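Local coordinates for ABC transporter periplasmic substrate-binding protein (Desulfovibrio alaskensis, PDB 5MY5) that probably captures tungstate in the periplasm with high selectivity and delivers it to an ABC transporter for uptake into the cell, at residues A[34-39]-A[222-227]; A[100-105]-A[247-252]; A[256-261]-A[267-272]. The protein carries 2 engineered substitutions. All blocks are in the same frame, centred on the assembly; numbering follows the deposited sequence.

Contact 1 (A[34-39]-A[222-227]); sequences TSTDNT and NQYSAI
The hydroxyls of T36 and Y224 meet: T36 OG1 lies 2.7 Å from Y224 OH in a hydrogen bond that either partner could donate. The threonine oxygen comes in beside the C-O bond of the tyrosine, at the edge of the ring and in its plane, on the CE2 side, where it also sits 3.1 Å from Y224 CE2. T36 CG2 stays near the same corner of the ring, 3.9 Å from Y224 CE2. What aims the oxygen is the first torsion of T36 (chi1 -58°), which sets OG1 beside the backbone N and opposite the carbonyl carbon.

A second, indirect link runs through water 1, which is 2.7 Å from Y224 OH and 2.9 Å from S35 OG. The phenol oxygen is therefore gripped by both a side chain and a water.

The contact lies near the middle of a two-lobed periplasmic binding protein. The first strand, 27-33, runs straight into the short helix 34-39, and strand 221-228 of the same sheet sends Y224 across to that helix. In such proteins the start of this helix commonly faces the ligand cleft, consistent with a substrate-side position here.

Further out, T33 OG1 is hydrogen-bonded to both S35 OG and T36 OG1, linking the two hydroxyls. T39 OG1 donates to T36 O at 2.7 Å, in the carbonyl plane, and T39 N reaches the same oxygen at 3.1 Å. On the strand side, the H82 ring meets that of Y224 with planes at about 45°, and Q223 NE2 donates to Y224 O at 3.0 Å.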
loop_
_atom_site.group_PDB
_atom_site.type_symbol
_atom_site.label_atom_id
_atom_site.label_comp_id
_atom_site.label_asym_id
_atom_site.label_seq_id
_atom_site.Cartn_x
_atom_site.Cartn_y
_atom_site.Cartn_z
ATOM N N THR A 34 1.215 -2.676 8.875
ATOM C CA THR A 34 -0.131 -3.052 9.198
ATOM C C THR A 34 -0.954 -3.273 7.947
ATOM O O THR A 34 -1.610 -4.262 7.805
ATOM C CB THR A 34 -0.714 -1.910 10.038
ATOM O OG1 THR A 34 0.120 -1.722 11.183
ATOM C CG2 THR A 34 -2.206 -2.219 10.449
ATOM N N SER A 35 -0.819 -2.415 6.949
ATOM C CA SER A 35 -1.579 -2.580 5.751
ATOM C C SER A 35 -1.187 -3.890 5.064
ATOM O O SER A 35 -2.066 -4.616 4.514
ATOM C CB SER A 35 -1.469 -1.416 4.736
ATOM O OG SER A 35 -0.150 -1.176 4.384
ATOM N N THR A 36 0.121 -4.203 5.080
ATOM C CA THR A 36 0.595 -5.447 4.443
ATOM C C THR A 36 -0.084 -6.638 5.111
ATOM O O THR A 36 -0.623 -7.565 4.432
ATOM C CB THR A 36 2.117 -5.562 4.522
ATOM O OG1 THR A 36 2.714 -4.423 3.890
ATOM C CG2 THR A 36 2.586 -6.791 3.751
ATOM N N ASP A 37 -0.014 -6.635 6.406
ATOM C CA ASP A 37 -0.600 -7.771 7.160
ATOM C C ASP A 37 -2.101 -7.904 6.864
ATOM O O ASP A 37 -2.596 -9.033 6.634
ATOM C CB ASP A 37 -0.317 -7.591 8.615
ATOM C CG ASP A 37 -0.751 -8.795 9.476
ATOM O OD1 ASP A 37 -0.210 -9.901 9.287
ATOM O OD2 ASP A 37 -1.579 -8.584 10.349
ATOM N N ASN A 38 -2.802 -6.802 6.871
ATOM C CA ASN A 38 -4.231 -6.821 6.530
ATOM C C ASN A 38 -4.614 -7.484 5.232
ATOM O O ASN A 38 -5.740 -8.017 5.192
ATOM C CB ASN A 38 -4.840 -5.439 6.573
ATOM C CG ASN A 38 -4.871 -4.876 7.981
ATOM O OD1 ASN A 38 -4.764 -5.603 8.944
ATOM N ND2 ASN A 38 -5.014 -3.569 8.070
ATOM N N THR A 39 -3.760 -7.486 4.200
ATOM C CA THR A 39 -4.099 -8.089 2.904
ATOM C C THR A 39 -4.167 -9.603 3.030
ATOM O O THR A 39 -4.730 -10.250 2.157
ATOM C CB THR A 39 -3.049 -7.811 1.782
ATOM O OG1 THR A 39 -1.763 -8.392 2.103
ATOM C CG2 THR A 39 -2.872 -6.280 1.541
ATOM N N ASN A 222 1.469 1.406 -5.331
ATOM C CA ASN A 222 2.042 1.288 -3.997
ATOM C C ASN A 222 3.140 0.247 -4.087
ATOM O O ASN A 222 2.865 -0.951 -3.811
ATOM C CB ASN A 222 0.959 0.959 -3.008
ATOM C CG ASN A 222 1.434 1.014 -1.521
ATOM O OD1 ASN A 222 2.157 1.931 -1.152
ATOM N ND2 ASN A 222 1.010 0.034 -0.700
ATOM N N GLN A 223 4.342 0.679 -4.410
ATOM C CA GLN A 223 5.478 -0.200 -4.703
ATOM C C GLN A 223 5.989 -0.825 -3.355
ATOM O O GLN A 223 6.386 -0.118 -2.432
ATOM C CB GLN A 223 6.617 0.506 -5.350
ATOM C CG GLN A 223 7.755 -0.412 -5.728
ATOM C CD GLN A 223 7.367 -1.433 -6.760
ATOM O OE1 GLN A 223 6.868 -1.089 -7.859
ATOM N NE2 GLN A 223 7.617 -2.702 -6.477
ATOM N N TYR A 224 6.050 -2.183 -3.321
ATOM C CA TYR A 224 6.731 -2.908 -2.273
ATOM C C TYR A 224 8.167 -3.248 -2.596
ATOM O O TYR A 224 8.446 -3.689 -3.775
ATOM C CB TYR A 224 6.055 -4.241 -2.026
ATOM C CG TYR A 224 4.928 -4.129 -1.125
ATOM C CD1 TYR A 224 3.708 -3.631 -1.567
ATOM C CD2 TYR A 224 5.044 -4.492 0.196
ATOM C CE1 TYR A 224 2.625 -3.508 -0.703
ATOM C CE2 TYR A 224 3.996 -4.378 1.073
ATOM C CZ TYR A 224 2.757 -3.892 0.628
ATOM O OH TYR A 224 1.727 -3.792 1.510
ATOM N N SER A 225 9.038 -3.139 -1.588
ATOM C CA SER A 225 10.407 -3.629 -1.682
ATOM C C SER A 225 10.781 -4.424 -0.445
ATOM O O SER A 225 10.302 -4.126 0.661
ATOM C CB SER A 225 11.355 -2.481 -1.848
ATOM O OG SER A 225 10.991 -1.761 -3.016
ATOM N N ALA A 226 11.703 -5.363 -0.646
ATOM C CA ALA A 226 12.352 -6.010 0.480
ATOM C C ALA A 226 13.701 -5.397 0.695
ATOM O O ALA A 226 14.396 -5.014 -0.304
ATOM C CB ALA A 226 12.505 -7.526 0.254
ATOM N N ILE A 227 14.095 -5.272 1.956
ATOM C CA ILE A 227 15.431 -4.698 2.286
ATOM C C ILE A 227 16.021 -5.506 3.411
ATOM O O ILE A 227 15.606 -5.431 4.566
ATOM C CB ILE A 227 15.250 -3.238 2.811
ATOM C CG1 ILE A 227 14.503 -2.379 1.796
ATOM C CG2 ILE A 227 16.631 -2.653 3.042
ATOM C CD1 ILE A 227 13.988 -1.031 2.342
HETATM O O HOH W 1 -0.174 -1.817 1.588
#

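Contact 2 (A[100-105]-A[247-252]); sequences TQLMYN and NWMASP
L102 sets its forked end astride M249: both CD1 and CD2 of the leucine lie 3.7 Å from M249 CB, so the base of the methionine side chain fills the notch between the two methyls. This is helix-on-sheet packing within one α/β lobe of the periplasmic binding protein fold, with the last turn of helix 239-250 lying against strand 100-112. The strand is irregular here. L102 and M103 face the single residue Y224 on the neighbouring strand 221-228, forming a beta bulge in which L102 takes a helix-like psi of -48°.

The two main side chains cross at about a right angle. M249 is bent at both chi2 (-75°) and chi3 (-78°), which curls its terminal methyl back over the leucine, M249 CE resting 4.0 Å from L102 CD1. The same methyl also comes near the sulfur of M103, with M249 CE and M103 SD 4.3 Å apart. The second leucine methyl, L102 CD2, covers the A250 end of the turn, 4.0 Å from A250 CB.

No hydrogen bond passes directly between the segments, but Q255 NE2 bonds to both L102 O and M249 O. Where the helix stops, S251 turns the chain at the N-cap of helix 252-260, and S251 OG donates to W248 O at 2.8 Å.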
loop_
_atom_site.group_PDB
_atom_site.type_symbol
_atom_site.label_atom_id
_atom_site.label_comp_id
_atom_site.label_asym_id
_atom_site.label_seq_id
_atom_site.Cartn_x
_atom_site.Cartn_y
_atom_site.Cartn_z
ATOM N N THR A 100 15.048 -4.214 -3.002
ATOM C CA THR A 100 14.631 -5.018 -4.153
ATOM C C THR A 100 13.134 -4.861 -4.332
ATOM O O THR A 100 12.359 -5.334 -3.510
ATOM C CB THR A 100 15.031 -6.525 -3.979
ATOM O OG1 THR A 100 16.461 -6.609 -3.869
ATOM C CG2 THR A 100 14.630 -7.332 -5.102
ATOM N N GLN A 101 12.743 -4.324 -5.463
ATOM C CA GLN A 101 11.330 -4.181 -5.754
ATOM C C GLN A 101 10.742 -5.511 -6.117
ATOM O O GLN A 101 11.382 -6.317 -6.834
ATOM C CB GLN A 101 11.112 -3.162 -6.875
ATOM C CG GLN A 101 11.184 -1.717 -6.361
ATOM C CD GLN A 101 12.598 -1.224 -6.110
ATOM O OE1 GLN A 101 13.411 -1.138 -7.044
ATOM N NE2 GLN A 101 12.891 -0.841 -4.877
ATOM N N LEU A 102 9.547 -5.775 -5.665
ATOM C CA LEU A 102 8.891 -7.131 -5.725
ATOM C C LEU A 102 7.494 -7.131 -6.359
ATOM O O LEU A 102 7.195 -7.922 -7.294
ATOM C CB LEU A 102 8.939 -7.872 -4.406
ATOM C CG LEU A 102 10.298 -8.215 -3.877
ATOM C CD1 LEU A 102 10.214 -8.717 -2.434
ATOM C CD2 LEU A 102 10.945 -9.308 -4.784
ATOM N N MET A 103 6.607 -6.224 -5.959
ATOM C CA MET A 103 5.276 -6.097 -6.438
ATOM C C MET A 103 4.677 -4.768 -6.008
ATOM O O MET A 103 5.254 -4.113 -5.180
ATOM C CB MET A 103 4.358 -7.169 -5.908
ATOM C CG MET A 103 4.130 -7.245 -4.460
ATOM S SD MET A 103 5.425 -7.801 -3.346
ATOM C CE MET A 103 4.492 -7.868 -1.866
ATOM N N TYR A 104 3.563 -4.424 -6.601
ATOM C CA TYR A 104 2.797 -3.280 -6.068
ATOM C C TYR A 104 1.339 -3.611 -5.893
ATOM O O TYR A 104 0.798 -4.372 -6.710
ATOM C CB TYR A 104 2.941 -2.043 -6.939
ATOM C CG TYR A 104 2.546 -2.188 -8.436
ATOM C CD1 TYR A 104 1.280 -1.847 -8.863
ATOM C CD2 TYR A 104 3.469 -2.570 -9.419
ATOM C CE1 TYR A 104 0.888 -1.927 -10.184
ATOM C CE2 TYR A 104 3.094 -2.561 -10.767
ATOM C CZ TYR A 104 1.786 -2.273 -11.111
ATOM O OH TYR A 104 1.327 -2.333 -12.394
ATOM N N ASN A 105 0.669 -3.057 -4.903
ATOM C CA ASN A 105 -0.779 -2.914 -4.906
ATOM C C ASN A 105 -1.080 -1.436 -5.291
ATOM O O ASN A 105 -0.204 -0.757 -5.811
ATOM C CB ASN A 105 -1.468 -3.434 -3.644
ATOM C CG ASN A 105 -0.934 -2.815 -2.350
ATOM O OD1 ASN A 105 -0.079 -1.945 -2.398
ATOM N ND2 ASN A 105 -1.389 -3.302 -1.181
ATOM N N ASN A 247 15.438 -13.806 -2.695
ATOM C CA ASN A 247 15.614 -14.662 -3.884
ATOM C C ASN A 247 14.326 -15.376 -4.213
ATOM O O ASN A 247 13.919 -15.450 -5.348
ATOM C CB ASN A 247 16.791 -15.628 -3.637
ATOM C CG ASN A 247 17.024 -16.549 -4.787
ATOM O OD1 ASN A 247 16.388 -17.572 -4.891
ATOM N ND2 ASN A 247 18.001 -16.191 -5.626
ATOM N N TRP A 248 13.691 -15.998 -3.193
ATOM C CA TRP A 248 12.458 -16.619 -3.345
ATOM C C TRP A 248 11.338 -15.729 -3.876
ATOM O O TRP A 248 10.616 -16.099 -4.830
ATOM C CB TRP A 248 12.067 -17.296 -2.022
ATOM C CG TRP A 248 10.792 -18.094 -2.091
ATOM C CD1 TRP A 248 10.667 -19.361 -2.581
ATOM C CD2 TRP A 248 9.507 -17.721 -1.636
ATOM N NE1 TRP A 248 9.384 -19.762 -2.504
ATOM C CE2 TRP A 248 8.638 -18.783 -1.888
ATOM C CE3 TRP A 248 8.974 -16.554 -1.019
ATOM C CZ2 TRP A 248 7.286 -18.725 -1.591
ATOM C CZ3 TRP A 248 7.682 -16.511 -0.691
ATOM C CH2 TRP A 248 6.813 -17.588 -0.974
ATOM N N MET A 249 11.227 -14.495 -3.341
ATOM C CA MET A 249 10.101 -13.665 -3.705
ATOM C C MET A 249 10.291 -13.171 -5.132
ATOM O O MET A 249 9.272 -12.863 -5.790
ATOM C CB MET A 249 10.065 -12.359 -2.858
ATOM C CG MET A 249 9.605 -12.631 -1.465
ATOM S SD MET A 249 7.809 -12.930 -1.344
ATOM C CE MET A 249 7.218 -11.193 -1.462
ATOM N N ALA A 250 11.548 -12.998 -5.584
ATOM C CA ALA A 250 11.820 -12.439 -6.946
ATOM C C ALA A 250 11.789 -13.557 -8.031
ATOM O O ALA A 250 11.881 -13.249 -9.219
ATOM C CB ALA A 250 13.178 -11.769 -6.992
ATOM N N SER A 251 11.664 -14.797 -7.620
ATOM C CA SER A 251 11.716 -15.938 -8.578
ATOM C C SER A 251 10.488 -15.864 -9.438
ATOM O O SER A 251 9.400 -15.449 -8.995
ATOM C CB SER A 251 11.737 -17.261 -7.782
ATOM O OG SER A 251 10.551 -17.594 -7.138
ATOM N N PRO A 252 10.598 -16.274 -10.697
ATOM C CA PRO A 252 9.362 -16.343 -11.492
ATOM C C PRO A 252 8.166 -17.054 -10.877
ATOM O O PRO A 252 7.012 -16.633 -11.052
ATOM C CB PRO A 252 9.840 -17.112 -12.743
ATOM C CG PRO A 252 11.278 -16.713 -12.869
ATOM C CD PRO A 252 11.817 -16.568 -11.464
#

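Contact 3 (A[256-261]-A[267-272]); sequences KTIGDF and ALFTPN
I258 and F269 join helix 252-260 to the strand that follows it, 266-271, the chain returning along the helix after the tight antiparallel hairpin of 262-263 with 266-271. These elements form the C-terminal part of one α/β lobe of the periplasmic binding protein fold. They add strand 266-271 beside strand 100-112, where T270 and, just past the strand, N272 make backbone hydrogen bonds with Y104 and L102.

The apolar part has three pieces. I258 CG2, turned opposite its own backbone N, rests 3.7 Å from F269 CB, at the root of the phenylalanine. The two aromatic side chains, F261 and F269, run side by side and point the same way; F261 CD2 comes in at the edge of the F269 ring, in its plane, 3.9 Å from F269 CD2. L268 CD2 in turn touches the edge of the F261 ring, 4.2 Å from F261 CE2. With CG opposite its backbone N (chi1 177°), F261 runs alongside F269, and the L41 side chain of helix 41-53 touches both phenylalanines.

Backbone packing forms a second group. With no side chain at G259, the P271 ring settles directly against the helix, P271 CD lying 3.6 Å from G259 CA. The F269 carbonyl faces the same bare stretch.

Polar links across the contact pass through water rather than directly. Water 2 accepts from F269 N at 2.9 Å and lies 3.0 Å from I258 O near the helix end, though it cannot donate to every acceptor near it. Water 3 is simpler, since it spends its two hydrogens on one carbonyl from each side, lying 2.7 Å from G259 O and 2.8 Å from F269 O.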
loop_
_atom_site.group_PDB
_atom_site.type_symbol
_atom_site.label_atom_id
_atom_site.label_comp_id
_atom_site.label_asym_id
_atom_site.label_seq_id
_atom_site.Cartn_x
_atom_site.Cartn_y
_atom_site.Cartn_z
ATOM N N LYS A 256 4.623 -15.250 -9.944
ATOM C CA LYS A 256 3.366 -15.715 -10.452
ATOM C C LYS A 256 2.398 -15.916 -9.306
ATOM O O LYS A 256 1.252 -15.530 -9.417
ATOM C CB LYS A 256 3.567 -17.013 -11.305
ATOM C CG LYS A 256 2.293 -17.574 -11.890
ATOM C CD LYS A 256 2.562 -18.774 -12.796
ATOM C CE LYS A 256 1.256 -19.066 -13.545
ATOM N NZ LYS A 256 1.158 -20.457 -14.085
ATOM N N THR A 257 2.816 -16.510 -8.187
ATOM C CA THR A 257 1.996 -16.733 -7.020
ATOM C C THR A 257 1.463 -15.369 -6.485
ATOM O O THR A 257 0.276 -15.272 -6.043
ATOM C CB THR A 257 2.725 -17.443 -5.854
ATOM O OG1 THR A 257 3.197 -18.781 -6.270
ATOM C CG2 THR A 257 1.859 -17.626 -4.639
ATOM N N ILE A 258 2.350 -14.362 -6.449
ATOM C CA ILE A 258 1.898 -13.041 -5.948
ATOM C C ILE A 258 0.838 -12.492 -6.916
ATOM O O ILE A 258 -0.248 -12.005 -6.461
ATOM C CB ILE A 258 3.098 -12.140 -5.868
ATOM C CG1 ILE A 258 3.995 -12.598 -4.692
ATOM C CG2 ILE A 258 2.689 -10.655 -5.708
ATOM C CD1 ILE A 258 5.307 -11.911 -4.678
ATOM N N GLY A 259 1.064 -12.589 -8.198
ATOM C CA GLY A 259 0.113 -12.090 -9.225
ATOM C C GLY A 259 -1.222 -12.829 -9.204
ATOM O O GLY A 259 -2.365 -12.233 -9.422
ATOM N N ASP A 260 -1.163 -14.114 -8.874
ATOM C CA ASP A 260 -2.402 -14.899 -8.692
ATOM C C ASP A 260 -3.132 -14.812 -7.357
ATOM O O ASP A 260 -4.230 -15.333 -7.217
ATOM C CB ASP A 260 -2.037 -16.363 -8.971
ATOM C CG ASP A 260 -1.787 -16.622 -10.439
ATOM O OD1 ASP A 260 -2.109 -15.779 -11.254
ATOM O OD2 ASP A 260 -1.202 -17.677 -10.750
ATOM N N PHE A 261 -2.577 -14.100 -6.364
ATOM C CA PHE A 261 -3.211 -13.937 -5.065
ATOM C C PHE A 261 -4.488 -13.156 -5.238
ATOM O O PHE A 261 -4.546 -12.220 -6.027
ATOM C CB PHE A 261 -2.268 -13.168 -4.082
ATOM C CG PHE A 261 -2.863 -12.899 -2.741
ATOM C CD1 PHE A 261 -2.973 -13.902 -1.810
ATOM C CD2 PHE A 261 -3.396 -11.647 -2.416
ATOM C CE1 PHE A 261 -3.522 -13.694 -0.568
ATOM C CE2 PHE A 261 -3.939 -11.477 -1.159
ATOM C CZ PHE A 261 -4.015 -12.460 -0.264
ATOM N N ALA A 267 -8.055 -9.621 -7.882
ATOM C CA ALA A 267 -6.596 -9.386 -7.949
ATOM C C ALA A 267 -6.227 -8.170 -7.052
ATOM O O ALA A 267 -7.052 -7.229 -6.906
ATOM C CB ALA A 267 -6.167 -9.045 -9.368
ATOM N N LEU A 268 -5.027 -8.236 -6.442
ATOM C CA LEU A 268 -4.582 -7.145 -5.578
ATOM C C LEU A 268 -3.180 -6.698 -5.883
ATOM O O LEU A 268 -2.898 -5.463 -5.866
ATOM C CB LEU A 268 -4.811 -7.588 -4.140
ATOM C CG LEU A 268 -4.740 -6.627 -2.986
ATOM C CD1 LEU A 268 -5.962 -5.728 -3.035
ATOM C CD2 LEU A 268 -4.745 -7.392 -1.712
ATOM N N PHE A 269 -2.255 -7.615 -6.141
ATOM C CA PHE A 269 -0.848 -7.285 -6.396
ATOM C C PHE A 269 -0.410 -7.560 -7.819
ATOM O O PHE A 269 -0.772 -8.634 -8.328
ATOM C CB PHE A 269 0.005 -8.109 -5.463
ATOM C CG PHE A 269 -0.185 -7.830 -4.006
ATOM C CD1 PHE A 269 0.471 -6.731 -3.342
ATOM C CD2 PHE A 269 -1.022 -8.608 -3.246
ATOM C CE1 PHE A 269 0.320 -6.535 -1.971
ATOM C CE2 PHE A 269 -1.133 -8.417 -1.918
ATOM C CZ PHE A 269 -0.550 -7.365 -1.282
ATOM N N THR A 270 0.363 -6.688 -8.447
ATOM C CA THR A 270 1.012 -6.882 -9.687
ATOM C C THR A 270 2.497 -7.168 -9.331
ATOM O O THR A 270 3.195 -6.273 -8.864
ATOM C CB THR A 270 0.850 -5.670 -10.612
ATOM O OG1 THR A 270 -0.524 -5.402 -10.786
ATOM C CG2 THR A 270 1.522 -5.881 -11.893
ATOM N N PRO A 271 3.015 -8.380 -9.620
ATOM C CA PRO A 271 4.450 -8.600 -9.552
ATOM C C PRO A 271 5.261 -7.774 -10.494
ATOM O O PRO A 271 4.819 -7.572 -11.626
ATOM C CB PRO A 271 4.597 -10.095 -9.872
ATOM C CG PRO A 271 3.419 -10.399 -10.656
ATOM C CD PRO A 271 2.308 -9.445 -10.352
ATOM N N ASN A 272 6.414 -7.283 -10.068
ATOM C CA ASN A 272 7.258 -6.464 -10.892
ATOM C C ASN A 272 8.719 -6.505 -10.563
ATOM O O ASN A 272 9.441 -5.567 -10.803
ATOM C CB ASN A 272 6.686 -5.018 -11.026
ATOM C CG ASN A 272 6.905 -4.156 -9.801
ATOM O OD1 ASN A 272 7.101 -4.654 -8.659
ATOM N ND2 ASN A 272 6.887 -2.871 -10.017
HETATM O O HOH W 2 -2.810 -10.407 -6.434
HETATM O O HOH W 3 -2.454 -9.657 -10.346
#

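Overall arrangement
All three contacts reach the same sheet. Contacts 1 and 2 are buried and use neighbouring strands, 221-228 and 100-112, which pair through backbone bonds such as Y224 N to M103 O; contact 3, partly buried, adds the next strand, 266-271, on the far side of 100-112. Contact 1, whose centre is about 6 Å from the centre of the chain, is polar, a hydroxyl pair and a water. Contact 2 is wholly apolar across its interface, and contact 3 mixes aromatic packing with water-bridged carbonyls. Helices 239-250 and 252-260, consecutive in the chain, serve contacts 2 and 3. F269 ties the set together, touching T39 and Y224 of contact 1 and M103 of contact 2.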